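Local structure of periplasmic binding protein/LacI transcriptional regulator (Burkholderia multivorans, 4YLE) at residues D145-A150 and A179-A184; C229-M234 and G255-N260; D276-K281 and P310-T315. The protein probably binds a simple sugar in the periplasm and delivers it to an ABC transporter, as a solute-binding protein of the periplasmic binding protein family. All blocks are in the same frame, centred on the assembly; numbering follows the deposited sequence.

Contact 1: D145-A150 and A179-A184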
ATOM      1  N   ASP A 145      -4.239  -8.767  -3.623  1.00 20.81           N
ATOM      2  CA  ASP A 145      -3.295  -9.813  -3.300  1.00 18.39           C
ATOM      3  C   ASP A 145      -1.933  -9.278  -3.739  1.00 19.01           C
ATOM      4  O   ASP A 145      -1.611  -9.265  -4.940  1.00 21.69           O
ATOM      5  CB  ASP A 145      -3.649 -11.117  -4.014  1.00 19.80           C
ATOM      6  CG  ASP A 145      -2.669 -12.234  -3.717  1.00 24.43           C
ATOM      7  OD1 ASP A 145      -1.470 -11.938  -3.542  1.00 24.49           O
ATOM      8  OD2 ASP A 145      -3.080 -13.433  -3.675  1.00 28.67           O
ATOM      9  N   ASN A 146      -1.159  -8.776  -2.787  1.00 22.44           N
ATOM     10  CA  ASN A 146       0.080  -8.108  -3.127  1.00 18.84           C
ATOM     11  C   ASN A 146       1.182  -9.080  -3.560  1.00 17.33           C
ATOM     12  O   ASN A 146       2.176  -8.652  -4.111  1.00 19.07           O
ATOM     13  CB  ASN A 146       0.572  -7.256  -1.952  1.00 20.04           C
ATOM     14  CG  ASN A 146      -0.175  -5.940  -1.856  1.00 19.75           C
ATOM     15  OD1 ASN A 146      -0.018  -5.079  -2.720  1.00 19.31           O
ATOM     16  ND2 ASN A 146      -1.018  -5.793  -0.846  1.00 19.82           N
ATOM     17  N   ARG A 147       1.025 -10.365  -3.269  1.00 20.61           N
ATOM     18  CA  ARG A 147       2.048 -11.336  -3.680  1.00 19.49           C
ATOM     19  C   ARG A 147       1.880 -11.575  -5.177  1.00 21.02           C
ATOM     20  O   ARG A 147       2.831 -11.486  -5.938  1.00 21.74           O
ATOM     21  CB  ARG A 147       1.933 -12.621  -2.871  1.00 22.96           C
ATOM     22  CG  ARG A 147       3.064 -13.621  -3.087  1.00 22.51           C
ATOM     23  CD  ARG A 147       3.017 -14.807  -2.124  1.00 23.91           C
ATOM     24  NE  ARG A 147       4.269 -15.560  -2.221  1.00 23.54           N
ATOM     25  CZ  ARG A 147       4.762 -16.365  -1.290  1.00 25.41           C
ATOM     26  NH1 ARG A 147       4.112 -16.582  -0.153  1.00 26.57           N
ATOM     27  NH2 ARG A 147       5.922 -16.972  -1.514  1.00 26.87           N
ATOM     28  N   LYS A 148       0.642 -11.809  -5.604  1.00 19.34           N
ATOM     29  CA  LYS A 148       0.370 -11.912  -7.041  1.00 21.28           C
ATOM     30  C   LYS A 148       0.698 -10.627  -7.784  1.00 19.48           C
ATOM     31  O   LYS A 148       1.191 -10.678  -8.906  1.00 23.35           O
ATOM     32  CB  LYS A 148      -1.100 -12.267  -7.288  1.00 21.39           C
ATOM     33  CG  LYS A 148      -1.499 -13.661  -6.855  1.00 24.22           C
ATOM     34  CD  LYS A 148      -2.977 -13.888  -7.099  1.00 23.46           C
ATOM     35  CE  LYS A 148      -3.412 -15.310  -6.676  1.00 30.87           C
ATOM     36  NZ  LYS A 148      -4.874 -15.565  -6.871  1.00 33.79           N
ATOM     37  N   GLY A 149       0.392  -9.467  -7.175  1.00 18.20           N
ATOM     38  CA  GLY A 149       0.673  -8.190  -7.790  1.00 17.55           C
ATOM     39  C   GLY A 149       2.163  -8.000  -8.033  1.00 17.67           C
ATOM     40  O   GLY A 149       2.572  -7.746  -9.165  1.00 19.52           O
ATOM     41  N   ALA A 150       2.966  -8.162  -6.985  1.00 15.95           N
ATOM     42  CA  ALA A 150       4.417  -8.034  -7.092  1.00 15.29           C
ATOM     43  C   ALA A 150       4.978  -9.075  -8.057  1.00 18.64           C
ATOM     44  O   ALA A 150       5.917  -8.798  -8.763  1.00 19.89           O
ATOM     45  CB  ALA A 150       5.067  -8.161  -5.714  1.00 17.39           C
ATOM     46  N   ALA A 179       3.804  -4.945   2.639  1.00 19.19           N
ATOM     47  CA  ALA A 179       5.252  -4.920   2.393  1.00 16.74           C
ATOM     48  C   ALA A 179       5.812  -6.336   2.279  1.00 21.29           C
ATOM     49  O   ALA A 179       6.552  -6.647   1.334  1.00 20.29           O
ATOM     50  CB  ALA A 179       5.950  -4.168   3.468  1.00 21.65           C
ATOM     51  N   GLN A 180       5.442  -7.204   3.221  1.00 19.53           N
ATOM     52  CA  GLN A 180       5.925  -8.570   3.229  1.00 18.51           C
ATOM     53  C   GLN A 180       5.499  -9.338   2.017  1.00 23.16           C
ATOM     54  O   GLN A 180       6.273 -10.096   1.448  1.00 21.53           O
ATOM     55  CB  GLN A 180       5.434  -9.277   4.496  1.00 25.92           C
ATOM     56  CG  GLN A 180       5.978  -8.653   5.746  1.00 26.24           C
ATOM     57  CD  GLN A 180       5.207  -9.025   6.998  1.00 45.03           C
ATOM     58  OE1 GLN A 180       4.292  -9.853   6.969  1.00 45.03           O
ATOM     59  NE2 GLN A 180       5.564  -8.394   8.109  1.00 48.41           N
ATOM     60  N   GLN A 181       4.257  -9.147   1.604  1.00 20.83           N
ATOM     61  CA  GLN A 181       3.738  -9.915   0.487  1.00 22.11           C
ATOM     62  C   GLN A 181       4.307  -9.432  -0.837  1.00 18.47           C
ATOM     63  O   GLN A 181       4.495 -10.245  -1.747  1.00 18.56           O
ATOM     64  CB  GLN A 181       2.227  -9.854   0.502  1.00 21.51           C
ATOM     65  CG  GLN A 181       1.673 -10.530   1.749  1.00 21.27           C
ATOM     66  CD  GLN A 181       2.082 -11.995   1.820  1.00 33.03           C
ATOM     67  OE1 GLN A 181       2.910 -12.412   2.651  1.00 39.96           O
ATOM     68  NE2 GLN A 181       1.556 -12.765   0.906  1.00 26.18           N
ATOM     69  N   ARG A 182       4.626  -8.138  -0.951  1.00 17.04           N
ATOM     70  CA  ARG A 182       5.278  -7.678  -2.181  1.00 18.60           C
ATOM     71  C   ARG A 182       6.677  -8.233  -2.258  1.00 17.35           C
ATOM     72  O   ARG A 182       7.116  -8.681  -3.311  1.00 17.48           O
ATOM     73  CB  ARG A 182       5.319  -6.145  -2.273  1.00 15.43           C
ATOM     74  CG  ARG A 182       3.915  -5.635  -2.544  1.00 16.67           C
ATOM     75  CD  ARG A 182       3.857  -4.144  -2.770  1.00 17.11           C
ATOM     76  NE  ARG A 182       2.502  -3.733  -2.459  1.00 14.60           N
ATOM     77  CZ  ARG A 182       2.148  -2.525  -2.055  1.00 16.76           C
ATOM     78  NH1 ARG A 182       3.057  -1.561  -1.940  1.00 14.04           N
ATOM     79  NH2 ARG A 182       0.877  -2.287  -1.773  1.00 16.99           N
ATOM     80  N   THR A 183       7.392  -8.207  -1.143  1.00 16.54           N
ATOM     81  CA  THR A 183       8.718  -8.787  -1.163  1.00 16.13           C
ATOM     82  C   THR A 183       8.646 -10.276  -1.555  1.00 17.42           C
ATOM     83  O   THR A 183       9.449 -10.758  -2.346  1.00 19.08           O
ATOM     84  CB  THR A 183       9.434  -8.587   0.201  1.00 16.64           C
ATOM     85  OG1 THR A 183       9.721  -7.175   0.336  1.00 16.94           O
ATOM     86  CG2 THR A 183      10.738  -9.414   0.281  1.00 20.99           C
ATOM     87  N   ALA A 184       7.673 -10.998  -1.028  1.00 18.06           N
ATOM     88  CA  ALA A 184       7.542 -12.405  -1.358  1.00 19.33           C
ATOM     89  C   ALA A 184       7.233 -12.624  -2.850  1.00 21.35           C
ATOM     90  O   ALA A 184       7.823 -13.500  -3.477  1.00 21.15           O
ATOM     91  CB  ALA A 184       6.460 -13.038  -0.480  1.00 20.38           C
TER
HETATM   92  O   HOH W   1      -0.451 -12.101  -0.436  1.00 35.24           O
HETATM   93  O   HOH W   2      -1.949  -2.957  -0.872  1.00 17.45           O
HETATM   94  O   HOH W   3       1.434 -15.721   0.681  1.00 26.98           O
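Arg182 NE and NH2 both point at one oxygen, Asn146 OD1. NE gives the shorter bond to Asn146 OD1, 2.9 Å at an N-H...O angle of 157°. NH2 reaches the same OD1 at 3.1 Å. The oxygen lies in the guanidinium plane, but both donors stand above the amide plane, on the same face of it. The Arg182 chain is extended from CG to NE, and its CG packs on Asn146 CB. A water joins Asn146 ND2 to Arg182 NH2, weakly on the arginine side.

Arg147 has CG anti to the backbone N (chi1 -172°) and an extended chain that runs out to Ala184. Ala184 CB sits 3.7 Å above the centre of the Arg147 guanidinium. Arg147 NE also forms a salt bridge to Asp188. Gln181 NE2 lies 3.8 Å from Arg147 CB, and one water accepts from both Gln181 NE2 and Arg147 NH1. Ala150 CB meets Arg182 O at 3.2 Å. Asp145 caps helix 146-160, its OD1 accepting from Lys148 N.

Arg182 NH1 also bonds Gly230 O and the unidentified ligand. Asn146 and Gly230 O together would hold the guanidinium in place, consistent with Asn146 as a second-shell residue.

Contact 2: C229-M234 and G255-N260; sequences CGNDNM and GYDNIN
Asp232 reaches across to the 255-260 loop and takes up its backbone N-H groups. Its OD2 accepts from Ile259 N at 2.9 Å, the donor standing almost in line with the CG-OD2 bond. Asn258 N is slightly nearer, 2.8 Å from Asp232 OD2, but at a poor angle, and it bonds Thr274 OG1. The other oxygen, OD1, lies 2.8 Å from Tyr256 N in a bond that is weak because it is bent. OD1 has a further partner in Thr274. Asp232 CG stands beside its own backbone N (chi1 -79°), which brings it to 3.4 Å from Tyr256 O.

Backbone pairing is looser. Asp232 N donates to Tyr256 O, again weakly, at an angle of 125°. Two CA-H...O contacts add to it: Gly255 CA to Cys229 O at 3.4 Å, and Asn231 CA to Tyr256 O at 3.2 Å.

A cap and a water complete the polar part. Asn231 OD1 accepts from the N-H of selenomethionine Met234 at 2.9 Å and so caps helix 232-244. One water accepts from Asn233 N and donates to Asp257 OD2.

Carbon packing is limited to Ile259 CG1 and CD1 against Asp232 CB. Two carbon-to-oxygen packing contacts go with it. Ile259 CD1 meets Asn233 OD1, 3.6 Å away, and Tyr256 CB rests by Gly230 O.

Asp257 OD2 and Asn231 ND2 bond the unidentified ligand, while Asp257 OD1 is held by Gln277. The arrangement is consistent with a ligand site at the C-terminal ends of parallel strands 226-229 and 252-254, as in the cleft of periplasmic binding proteins.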
ATOM      1  N   CYS A 229      11.319  -2.497  -6.128  1.00 15.28           N
ATOM      2  CA  CYS A 229      10.875  -1.607  -5.068  1.00 14.00           C
ATOM      3  C   CYS A 229       9.422  -1.806  -4.750  1.00 14.94           C
ATOM      4  O   CYS A 229       8.595  -1.864  -5.657  1.00 15.83           O
ATOM      5  CB  CYS A 229      11.110  -0.149  -5.446  1.00 15.24           C
ATOM      6  SG  CYS A 229      12.829   0.197  -5.818  1.00 16.11           S
ATOM      7  N   GLY A 230       9.134  -1.872  -3.455  1.00 11.40           N
ATOM      8  CA  GLY A 230       7.803  -2.127  -2.960  1.00 12.34           C
ATOM      9  C   GLY A 230       6.765  -1.036  -3.234  1.00 14.09           C
ATOM     10  O   GLY A 230       5.566  -1.280  -3.154  1.00 15.73           O
ATOM     11  N   ASN A 231       7.200   0.173  -3.549  1.00 12.89           N
ATOM     12  CA  ASN A 231       6.253   1.197  -4.032  1.00 14.20           C
ATOM     13  C   ASN A 231       6.976   2.177  -4.946  1.00 15.01           C
ATOM     14  O   ASN A 231       8.197   2.133  -5.060  1.00 13.16           O
ATOM     15  CB  ASN A 231       5.524   1.871  -2.850  1.00 14.23           C
ATOM     16  CG  ASN A 231       6.356   2.877  -2.123  1.00 16.08           C
ATOM     17  OD1 ASN A 231       7.573   2.902  -2.263  1.00 17.19           O
ATOM     18  ND2 ASN A 231       5.699   3.731  -1.328  1.00 16.73           N
ATOM     19  N   ASP A 232       6.206   2.992  -5.647  1.00 15.82           N
ATOM     20  CA  ASP A 232       6.757   3.918  -6.606  1.00 14.71           C
ATOM     21  C   ASP A 232       7.619   4.989  -5.938  1.00 16.51           C
ATOM     22  O   ASP A 232       8.615   5.436  -6.517  1.00 18.11           O
ATOM     23  CB  ASP A 232       5.660   4.581  -7.413  1.00 16.64           C
ATOM     24  CG  ASP A 232       5.102   3.674  -8.540  1.00 16.88           C
ATOM     25  OD1 ASP A 232       5.630   2.571  -8.789  1.00 17.98           O
ATOM     26  OD2 ASP A 232       4.095   4.101  -9.162  1.00 20.50           O
ATOM     27  N   ASN A 233       7.249   5.419  -4.739  1.00 16.32           N
ATOM     28  CA  ASN A 233       8.052   6.443  -4.061  1.00 17.23           C
ATOM     29  C   ASN A 233       9.467   5.904  -3.806  1.00 16.01           C
ATOM     30  O   ASN A 233      10.473   6.616  -4.049  1.00 18.19           O
ATOM     31  CB  ASN A 233       7.395   6.903  -2.770  1.00 18.55           C
ATOM     32  CG  ASN A 233       6.365   7.974  -3.011  1.00 24.20           C
ATOM     33  OD1 ASN A 233       6.359   8.621  -4.078  1.00 23.97           O
ATOM     34  ND2 ASN A 233       5.527   8.221  -2.019  1.00 37.26           N
HETATM   35  N   MSE A 234       9.555   4.657  -3.357  1.00 16.55           N
HETATM   36  CA  MSE A 234      10.883   4.086  -3.160  1.00 14.99           C
HETATM   37  C   MSE A 234      11.583   3.914  -4.493  1.00 19.57           C
HETATM   38  O   MSE A 234      12.813   4.092  -4.560  1.00 18.87           O
HETATM   39  CB  MSE A 234      10.802   2.789  -2.400  1.00 16.93           C
HETATM   40  CG  MSE A 234      10.531   3.034  -0.945  1.00 13.85           C
HETATM   41 SE   MSE A 234      10.545   1.474   0.172  1.00 23.00          SE
HETATM   42  CE  MSE A 234       9.327   0.393  -0.881  1.00 18.50           C
ATOM     43  N   GLY A 255       8.661  -0.674  -9.669  1.00 16.73           N
ATOM     44  CA  GLY A 255       7.945  -0.186  -8.510  1.00 15.87           C
ATOM     45  C   GLY A 255       6.564  -0.782  -8.430  1.00 16.18           C
ATOM     46  O   GLY A 255       6.323  -1.893  -8.909  1.00 17.24           O
ATOM     47  N   TYR A 256       5.679  -0.031  -7.794  1.00 14.63           N
ATOM     48  CA  TYR A 256       4.325  -0.485  -7.493  1.00 15.73           C
ATOM     49  C   TYR A 256       3.529   0.748  -7.084  1.00 15.31           C
ATOM     50  O   TYR A 256       3.960   1.453  -6.177  1.00 18.25           O
ATOM     51  CB  TYR A 256       4.369  -1.498  -6.350  1.00 13.45           C
ATOM     52  CG  TYR A 256       3.219  -2.466  -6.218  1.00 14.37           C
ATOM     53  CD1 TYR A 256       3.311  -3.719  -6.772  1.00 17.40           C
ATOM     54  CD2 TYR A 256       2.097  -2.154  -5.463  1.00 16.11           C
ATOM     55  CE1 TYR A 256       2.309  -4.642  -6.615  1.00 16.95           C
ATOM     56  CE2 TYR A 256       1.082  -3.112  -5.298  1.00 16.23           C
ATOM     57  CZ  TYR A 256       1.224  -4.333  -5.903  1.00 15.75           C
ATOM     58  OH  TYR A 256       0.216  -5.243  -5.717  1.00 22.31           O
ATOM     59  N   ASP A 257       2.382   0.969  -7.729  1.00 16.79           N
ATOM     60  CA  ASP A 257       1.337   1.991  -7.400  1.00 14.03           C
ATOM     61  C   ASP A 257       0.837   2.715  -8.642  1.00 18.25           C
ATOM     62  O   ASP A 257      -0.293   3.215  -8.656  1.00 19.34           O
ATOM     63  CB  ASP A 257       1.782   3.087  -6.402  1.00 15.94           C
ATOM     64  CG  ASP A 257       1.866   2.585  -4.953  1.00 18.28           C
ATOM     65  OD1 ASP A 257       1.347   1.490  -4.672  1.00 16.39           O
ATOM     66  OD2 ASP A 257       2.481   3.281  -4.115  1.00 15.73           O
ATOM     67  N   ASN A 258       1.690   2.835  -9.654  1.00 19.46           N
ATOM     68  CA  ASN A 258       1.390   3.636 -10.832  1.00 20.92           C
ATOM     69  C   ASN A 258       1.011   5.094 -10.515  1.00 20.96           C
ATOM     70  O   ASN A 258       0.002   5.627 -11.029  1.00 22.60           O
ATOM     71  CB  ASN A 258       0.290   2.954 -11.628  1.00 20.53           C
ATOM     72  CG  ASN A 258       0.175   3.469 -13.036  1.00 25.15           C
ATOM     73  OD1 ASN A 258       1.138   3.971 -13.629  1.00 26.00           O
ATOM     74  ND2 ASN A 258      -1.032   3.378 -13.583  1.00 23.97           N
ATOM     75  N   ILE A 259       1.817   5.765  -9.691  1.00 21.71           N
ATOM     76  CA  ILE A 259       1.578   7.195  -9.452  1.00 21.42           C
ATOM     77  C   ILE A 259       1.984   8.040 -10.653  1.00 28.53           C
ATOM     78  O   ILE A 259       2.824   7.639 -11.449  1.00 25.83           O
ATOM     79  CB  ILE A 259       2.311   7.711  -8.192  1.00 21.75           C
ATOM     80  CG1 ILE A 259       3.828   7.647  -8.393  1.00 23.04           C
ATOM     81  CG2 ILE A 259       1.822   6.916  -6.971  1.00 19.67           C
ATOM     82  CD1 ILE A 259       4.655   8.161  -7.225  1.00 24.81           C
ATOM     83  N   ASN A 260       1.373   9.214 -10.792  1.00 22.87           N
ATOM     84  CA  ASN A 260       1.685  10.069 -11.932  1.00 24.70           C
ATOM     85  C   ASN A 260       3.159  10.344 -12.054  1.00 24.59           C
ATOM     86  O   ASN A 260       3.681  10.400 -13.163  1.00 27.04           O
ATOM     87  CB  ASN A 260       0.943  11.399 -11.843  1.00 27.18           C
ATOM     88  CG  ASN A 260      -0.516  11.231 -12.083  1.00 43.66           C
ATOM     89  OD1 ASN A 260      -0.903  10.588 -13.056  1.00 57.08           O
ATOM     90  ND2 ASN A 260      -1.349  11.769 -11.186  1.00 51.92           N
TER
HETATM   91  O   HOH W   4       4.232   5.405  -4.129  1.00 15.83           O

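Contact 3: D276-K281 and P310-T315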
ATOM      1  N   ASP A 276      -0.758  -1.092 -11.129  1.00 17.64           N
ATOM      2  CA  ASP A 276      -1.862  -0.291 -10.636  1.00 20.08           C
ATOM      3  C   ASP A 276      -2.693  -1.183  -9.733  1.00 17.00           C
ATOM      4  O   ASP A 276      -3.168  -2.228 -10.155  1.00 16.63           O
ATOM      5  CB  ASP A 276      -2.690   0.279 -11.780  1.00 21.83           C
ATOM      6  CG  ASP A 276      -3.484   1.511 -11.372  1.00 21.40           C
ATOM      7  OD1 ASP A 276      -3.873   1.601 -10.192  1.00 17.33           O
ATOM      8  OD2 ASP A 276      -3.721   2.391 -12.219  1.00 23.75           O
ATOM      9  N   GLN A 277      -2.820  -0.776  -8.475  1.00 15.42           N
ATOM     10  CA  GLN A 277      -3.639  -1.505  -7.489  1.00 17.99           C
ATOM     11  C   GLN A 277      -4.867  -0.694  -7.112  1.00 17.84           C
ATOM     12  O   GLN A 277      -5.557  -1.015  -6.130  1.00 14.67           O
ATOM     13  CB  GLN A 277      -2.832  -1.867  -6.232  1.00 17.82           C
ATOM     14  CG  GLN A 277      -2.276  -0.652  -5.497  1.00 15.62           C
ATOM     15  CD  GLN A 277      -1.850  -0.932  -4.064  1.00 19.20           C
ATOM     16  OE1 GLN A 277      -2.482  -1.710  -3.369  1.00 16.38           O
ATOM     17  NE2 GLN A 277      -0.785  -0.276  -3.612  1.00 16.24           N
ATOM     18  N   TYR A 278      -5.151   0.344  -7.891  1.00 14.31           N
ATOM     19  CA  TYR A 278      -6.451   0.998  -7.848  1.00 12.27           C
ATOM     20  C   TYR A 278      -6.845   1.521  -6.465  1.00 14.86           C
ATOM     21  O   TYR A 278      -7.799   1.053  -5.797  1.00 14.26           O
ATOM     22  CB  TYR A 278      -7.474   0.030  -8.409  1.00 16.25           C
ATOM     23  CG  TYR A 278      -7.060  -0.423  -9.803  1.00 15.47           C
ATOM     24  CD1 TYR A 278      -6.978   0.491 -10.841  1.00 16.52           C
ATOM     25  CD2 TYR A 278      -6.765  -1.749 -10.082  1.00 16.40           C
ATOM     26  CE1 TYR A 278      -6.593   0.098 -12.120  1.00 19.21           C
ATOM     27  CE2 TYR A 278      -6.395  -2.153 -11.374  1.00 17.96           C
ATOM     28  CZ  TYR A 278      -6.308  -1.226 -12.377  1.00 22.42           C
ATOM     29  OH  TYR A 278      -5.955  -1.614 -13.670  1.00 27.33           O
ATOM     30  N   ALA A 279      -6.141   2.566  -6.079  1.00 14.22           N
ATOM     31  CA  ALA A 279      -6.355   3.223  -4.800  1.00 13.09           C
ATOM     32  C   ALA A 279      -7.788   3.695  -4.575  1.00 12.95           C
ATOM     33  O   ALA A 279      -8.379   3.479  -3.500  1.00 14.94           O
ATOM     34  CB  ALA A 279      -5.410   4.379  -4.686  1.00 16.29           C
ATOM     35  N   ALA A 280      -8.335   4.372  -5.574  1.00 11.74           N
ATOM     36  CA  ALA A 280      -9.641   4.965  -5.464  1.00 12.16           C
ATOM     37  C   ALA A 280     -10.649   3.830  -5.308  1.00 15.66           C
ATOM     38  O   ALA A 280     -11.572   3.941  -4.535  1.00 15.06           O
ATOM     39  CB  ALA A 280      -9.959   5.798  -6.679  1.00 14.99           C
ATOM     40  N   LYS A 281     -10.483   2.763  -6.082  1.00 13.26           N
ATOM     41  CA  LYS A 281     -11.374   1.607  -5.974  1.00 13.94           C
ATOM     42  C   LYS A 281     -11.373   1.035  -4.562  1.00 14.04           C
ATOM     43  O   LYS A 281     -12.423   0.731  -4.034  1.00 13.63           O
ATOM     44  CB  LYS A 281     -10.967   0.525  -6.973  1.00 15.27           C
ATOM     45  CG  LYS A 281     -11.843  -0.740  -6.895  1.00 18.09           C
ATOM     46  CD  LYS A 281     -11.140  -1.918  -7.579  1.00 24.92           C
ATOM     47  CE  LYS A 281     -11.409  -1.956  -9.022  1.00 40.02           C
ATOM     48  NZ  LYS A 281     -12.828  -2.277  -9.304  1.00 31.13           N
ATOM     49  N   PRO A 310      -8.334  -5.884  -7.965  1.00 18.30           N
ATOM     50  CA  PRO A 310      -7.314  -6.367  -8.900  1.00 23.82           C
ATOM     51  C   PRO A 310      -6.030  -5.552  -8.912  1.00 20.93           C
ATOM     52  O   PRO A 310      -5.987  -4.424  -8.449  1.00 19.10           O
ATOM     53  CB  PRO A 310      -8.013  -6.255 -10.254  1.00 21.76           C
ATOM     54  CG  PRO A 310      -8.961  -5.100 -10.066  1.00 24.73           C
ATOM     55  CD  PRO A 310      -9.444  -5.214  -8.665  1.00 24.61           C
ATOM     56  N   VAL A 311      -4.985  -6.163  -9.461  1.00 22.40           N
ATOM     57  CA  VAL A 311      -3.719  -5.479  -9.690  1.00 19.31           C
ATOM     58  C   VAL A 311      -3.261  -5.738 -11.134  1.00 21.76           C
ATOM     59  O   VAL A 311      -3.200  -6.875 -11.564  1.00 28.02           O
ATOM     60  CB  VAL A 311      -2.648  -5.973  -8.738  1.00 16.31           C
ATOM     61  CG1 VAL A 311      -1.336  -5.256  -9.031  1.00 18.38           C
ATOM     62  CG2 VAL A 311      -3.052  -5.740  -7.308  1.00 17.69           C
ATOM     63  N   ASP A 312      -2.969  -4.682 -11.879  1.00 21.00           N
ATOM     64  CA  ASP A 312      -2.488  -4.847 -13.246  1.00 22.31           C
ATOM     65  C   ASP A 312      -1.099  -4.283 -13.444  1.00 20.68           C
ATOM     66  O   ASP A 312      -0.751  -3.226 -12.928  1.00 19.83           O
ATOM     67  CB  ASP A 312      -3.431  -4.180 -14.223  1.00 28.17           C
ATOM     68  CG  ASP A 312      -4.774  -4.850 -14.252  1.00 29.24           C
ATOM     69  OD1 ASP A 312      -4.815  -6.033 -14.624  1.00 33.67           O
ATOM     70  OD2 ASP A 312      -5.765  -4.207 -13.872  1.00 27.66           O
ATOM     71  N   LEU A 313      -0.325  -5.010 -14.242  1.00 22.52           N
ATOM     72  CA  LEU A 313       0.993  -4.571 -14.646  1.00 19.68           C
ATOM     73  C   LEU A 313       0.893  -3.336 -15.534  1.00 24.46           C
ATOM     74  O   LEU A 313       0.023  -3.267 -16.414  1.00 23.21           O
ATOM     75  CB  LEU A 313       1.681  -5.708 -15.381  1.00 21.71           C
ATOM     76  CG  LEU A 313       3.019  -5.436 -16.058  1.00 23.76           C
ATOM     77  CD1 LEU A 313       4.062  -5.215 -15.028  1.00 20.64           C
ATOM     78  CD2 LEU A 313       3.389  -6.615 -16.913  1.00 33.62           C
ATOM     79  N   VAL A 314       1.753  -2.356 -15.269  1.00 22.03           N
ATOM     80  CA  VAL A 314       1.869  -1.161 -16.090  1.00 25.57           C
ATOM     81  C   VAL A 314       3.305  -1.010 -16.570  1.00 25.88           C
ATOM     82  O   VAL A 314       4.224  -1.013 -15.770  1.00 24.28           O
ATOM     83  CB  VAL A 314       1.458   0.075 -15.334  1.00 21.89           C
ATOM     84  CG1 VAL A 314       1.590   1.316 -16.209  1.00 31.99           C
ATOM     85  CG2 VAL A 314       0.024  -0.091 -14.828  1.00 25.27           C
ATOM     86  N   THR A 315       3.449  -0.898 -17.891  1.00 29.52           N
ATOM     87  CA  THR A 315       4.734  -0.656 -18.537  1.00 30.02           C
ATOM     88  C   THR A 315       4.608   0.496 -19.544  1.00 36.17           C
ATOM     89  O   THR A 315       3.594   1.186 -19.557  1.00 32.73           O
ATOM     90  CB  THR A 315       5.216  -1.883 -19.283  1.00 32.87           C
ATOM     91  OG1 THR A 315       4.278  -2.176 -20.321  1.00 35.43           O
ATOM     92  CG2 THR A 315       5.320  -3.055 -18.349  1.00 28.58           C
TER
HETATM   93  O   HOH W   5      -6.361  -3.597  -5.796  1.00 18.77           O
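Tyr278 turns the edge of its ring to Pro310 and Asp312. An acceptor from each lies at that edge, near the ring plane. The hydroxyl OH donates to Asp312 OD2 at 2.6 Å and meets its anti lone pair, on the side away from OD1. The carboxylate is turned 72° from the ring. Pro310 O lies 3.2 Å from Tyr278 CD2. The ring reaches this place with CG beside the backbone N (chi1 -55°). One ring face is covered by Asp276 CB, which sits 3.9 Å above the plane and nearer the ring's margin than its middle.

Two side chains meet the Pro310 ring from the same side: Tyr278 CD2 at its CG, and Lys281 CE at its CD, 3.8 Å away. Each side chain crosses the proline at about a right angle.

Asp276 and Asp312 form an antiparallel hydrogen-bonded pair with both side chains on one face of the sheet. Asp276 N donates to Asp312 O at 2.8 Å, and Asp312 N returns a bond to Asp276 O. Asp276 OD1 then accepts from Tyr278 N at 2.9 Å, an Asx turn just before helix 279-295. Val311 CG2 touches Gln277 CB. A water donates to both Gln277 O and Pro310 O and so bridges them.

Gln277 NE2 bonds Asp257 and the unidentified ligand. Asp312 OD1 has a long, weak ion pair with Lys152. Bonds at Asp276 and Tyr278 would thus steady the backbone on either side of Gln277.

The three contacts follow one another along the chain, contact 1 closing before contact 2 opens and contact 2 before contact 3. Their centres lie about 13 Å apart for contacts 1 and 2 and for contacts 1 and 3, and about 11 Å for contacts 2 and 3. Contact 1 joins helices 146-160 and 177-193. Contact 2 follows two strands of the four-stranded parallel sheet. Contact 3 pairs the antiparallel edge strand 274-276 of the seven-stranded sheet with 308-314. Tyr256 ties them together: its OH probably bonds Asn146 OD1 and packs on Val311 CG1. All three supply residues to the unidentified ligand, consistent with a cleft between two sheet domains.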